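Local atomic coordinates of PUM-HD domain-containing protein (Caenorhabditis elegans, PDB entry 7CGK), a protein that probably binds the 3' untranslated regions of messenger RNAs through its Pumilio homology domain, a curved stack of helical repeats. Residues Lys161-Val166 with Gln199-His204. The protein carries 2 engineered substitutions. Residues are numbered along the deposited sequence; the frame is centred on the assembly and turned at random.
With nucleotides of chain B.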
loop_
_atom_site.group_PDB
_atom_site.type_symbol
_atom_site.label_atom_id
_atom_site.label_comp_id
_atom_site.label_asym_id
_atom_site.label_seq_id
_atom_site.Cartn_x
_atom_site.Cartn_y
_atom_site.Cartn_z
ATOM N N LYS A 161 -0.237 8.568 -0.100
ATOM C CA LYS A 161 0.755 9.489 0.448
ATOM C C LYS A 161 0.113 10.491 1.391
ATOM O O LYS A 161 0.704 10.845 2.422
ATOM C CB LYS A 161 1.493 10.220 -0.679
ATOM C CG LYS A 161 2.932 10.608 -0.302
ATOM C CD LYS A 161 3.876 9.473 -0.693
ATOM C CE LYS A 161 5.346 9.832 -0.565
ATOM N NZ LYS A 161 5.887 9.456 0.769
ATOM N N ALA A 162 -1.092 10.979 1.045
ATOM C CA ALA A 162 -1.785 11.912 1.928
ATOM C C ALA A 162 -2.000 11.288 3.297
ATOM O O ALA A 162 -1.806 11.945 4.324
ATOM C CB ALA A 162 -3.127 12.338 1.325
ATOM N N ILE A 163 -2.396 10.011 3.324
ATOM C CA ILE A 163 -2.696 9.319 4.569
ATOM C C ILE A 163 -1.420 9.075 5.368
ATOM O O ILE A 163 -1.424 9.160 6.600
ATOM C CB ILE A 163 -3.449 8.013 4.241
ATOM C CG1 ILE A 163 -4.824 8.342 3.671
ATOM C CG2 ILE A 163 -3.575 7.106 5.466
ATOM C CD1 ILE A 163 -5.497 7.176 2.980
ATOM N N GLU A 164 -0.306 8.806 4.685
ATOM C CA GLU A 164 0.964 8.581 5.365
ATOM C C GLU A 164 1.557 9.857 5.959
ATOM O O GLU A 164 2.322 9.782 6.923
ATOM C CB GLU A 164 1.975 7.972 4.396
ATOM C CG GLU A 164 1.566 6.623 3.818
ATOM C CD GLU A 164 2.402 6.226 2.596
ATOM O OE1 GLU A 164 2.051 5.208 1.950
ATOM O OE2 GLU A 164 3.392 6.935 2.276
ATOM N N LYS A 165 1.269 11.027 5.392
ATOM C CA LYS A 165 2.069 12.203 5.696
ATOM C C LYS A 165 1.292 13.344 6.320
ATOM O O LYS A 165 1.911 14.273 6.833
ATOM C CB LYS A 165 2.770 12.715 4.428
ATOM C CG LYS A 165 3.686 11.685 3.751
ATOM C CD LYS A 165 5.010 11.482 4.492
ATOM C CE LYS A 165 5.718 12.836 4.753
ATOM N NZ LYS A 165 7.090 12.690 5.342
ATOM N N VAL A 166 -0.029 13.306 6.299
ATOM C CA VAL A 166 -0.856 14.359 6.864
ATOM C C VAL A 166 -1.470 13.863 8.170
ATOM O O VAL A 166 -1.774 12.676 8.326
ATOM C CB VAL A 166 -1.941 14.782 5.858
ATOM C CG1 VAL A 166 -2.823 15.871 6.446
ATOM C CG2 VAL A 166 -1.296 15.249 4.573
ATOM N N GLN A 199 -5.999 -0.052 3.300
ATOM C CA GLN A 199 -4.886 -0.509 4.128
ATOM C C GLN A 199 -4.152 0.662 4.794
ATOM O O GLN A 199 -3.850 0.601 5.996
ATOM C CB GLN A 199 -3.922 -1.350 3.297
ATOM C CG GLN A 199 -4.490 -2.694 2.898
ATOM C CD GLN A 199 -3.613 -3.435 1.913
ATOM O OE1 GLN A 199 -2.532 -3.922 2.246
ATOM N NE2 GLN A 199 -4.073 -3.517 0.690
ATOM N N ARG A 200 -3.842 1.732 4.036
ATOM C CA ARG A 200 -3.143 2.863 4.657
ATOM C C ARG A 200 -3.979 3.449 5.768
ATOM O O ARG A 200 -3.459 3.772 6.842
ATOM C CB ARG A 200 -2.817 3.977 3.662
ATOM C CG ARG A 200 -2.031 3.590 2.478
ATOM C CD ARG A 200 -0.575 3.318 2.756
ATOM N NE ARG A 200 -0.352 1.990 3.322
ATOM C CZ ARG A 200 -0.429 0.833 2.665
ATOM N NH1 ARG A 200 -0.763 0.776 1.372
ATOM N NH2 ARG A 200 -0.150 -0.284 3.326
ATOM N N CYS A 201 -5.280 3.606 5.517
ATOM C CA CYS A 201 -6.177 4.086 6.560
ATOM C C CYS A 201 -6.047 3.247 7.822
ATOM O O CYS A 201 -5.866 3.788 8.919
ATOM C CB CYS A 201 -7.617 4.091 6.052
ATOM S SG CYS A 201 -7.931 5.447 4.919
ATOM N N LEU A 202 -6.110 1.918 7.684
ATOM C CA LEU A 202 -5.974 1.035 8.840
ATOM C C LEU A 202 -4.636 1.223 9.542
ATOM O O LEU A 202 -4.569 1.130 10.768
ATOM C CB LEU A 202 -6.157 -0.427 8.415
ATOM C CG LEU A 202 -7.558 -0.736 7.875
ATOM C CD1 LEU A 202 -7.695 -2.164 7.308
ATOM C CD2 LEU A 202 -8.579 -0.469 8.986
ATOM N N GLU A 203 -3.576 1.526 8.787
ATOM C CA GLU A 203 -2.255 1.737 9.377
ATOM C C GLU A 203 -2.135 3.075 10.093
ATOM O O GLU A 203 -1.443 3.163 11.106
ATOM C CB GLU A 203 -1.170 1.651 8.304
ATOM C CG GLU A 203 -0.942 0.256 7.761
ATOM C CD GLU A 203 -0.215 0.256 6.425
ATOM O OE1 GLU A 203 -0.023 1.342 5.830
ATOM O OE2 GLU A 203 0.149 -0.840 5.950
ATOM N N HIS A 204 -2.748 4.144 9.571
ATOM C CA HIS A 204 -2.395 5.488 10.024
ATOM C C HIS A 204 -3.533 6.283 10.642
ATOM O O HIS A 204 -3.263 7.337 11.227
ATOM C CB HIS A 204 -1.819 6.324 8.864
ATOM C CG HIS A 204 -0.582 5.747 8.256
ATOM N ND1 HIS A 204 0.657 5.845 8.855
ATOM C CD2 HIS A 204 -0.386 5.067 7.100
ATOM C CE1 HIS A 204 1.562 5.246 8.097
ATOM N NE2 HIS A 204 0.955 4.764 7.025
ATOM P P A B 4 2.006 -12.407 -6.334
ATOM O OP1 A B 4 2.130 -12.169 -7.789
ATOM O OP2 A B 4 3.024 -13.248 -5.637
ATOM O "O5'" A B 4 1.918 -11.047 -5.506
ATOM C "C5'" A B 4 1.975 -9.788 -6.161
ATOM C "C4'" A B 4 0.598 -9.217 -6.399
ATOM O "O4'" A B 4 -0.250 -9.467 -5.246
ATOM C "C3'" A B 4 0.555 -7.707 -6.591
ATOM O "O3'" A B 4 0.774 -7.332 -7.943
ATOM C "C2'" A B 4 -0.838 -7.335 -6.102
ATOM O "O2'" A B 4 -1.794 -7.607 -7.107
ATOM C "C1'" A B 4 -1.044 -8.335 -4.970
ATOM N N9 A B 4 -0.615 -7.815 -3.661
ATOM C C8 A B 4 0.556 -8.106 -3.019
ATOM N N7 A B 4 0.657 -7.505 -1.853
ATOM C C5 A B 4 -0.531 -6.784 -1.716
ATOM C C6 A B 4 -1.050 -5.939 -0.700
ATOM N N6 A B 4 -0.437 -5.655 0.447
ATOM N N1 A B 4 -2.258 -5.378 -0.892
ATOM C C2 A B 4 -2.902 -5.648 -2.044
ATOM N N3 A B 4 -2.521 -6.421 -3.071
ATOM C C4 A B 4 -1.316 -6.965 -2.837
#
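Arg200, packed against Ile163 and Glu164 of the neighbouring helix, donates from NE to Glu203 OE1 at 2.6 Å and from NH2 to OE2 of the same carboxylate, a side-on two-nitrogen grip within helix 194-204. This helix runs parallel to helix 155-165, their local axes 9.3 Å apart, as equivalent helices of successive repeats do in the Pumilio solenoid. Arginine suits the seam because its chain, bent at chi2 (-74°) and chi3 (80°), lays methylenes against the neighbour while its guanidinium holds Glu203 and bonds Gln160 through NH1; Arg200 also packs on an adenine base of the RNA. Glu164 lies alongside, OE1 touching Arg200 CD at 3.3 Å; it sits 4.2 Å from Arg200 NE, well out of the guanidinium plane, so only the charges attract. A leucine in place of Arg200 would probably leave the Glu203 carboxylate without its side-on partner. Next to it, Gln199 reads A4 of chain B with both amide atoms, NE2 donating to N1 at 3.0 Å and OE1 accepting from N6. Branched Ile163 fills the buried side, CG2 touching Arg200 CB at 3.7 Å. Flat His204 is sandwiched, Glu203 CB near the rim of one face and Glu164 CA 4.1 Å from the ring centroid over the other.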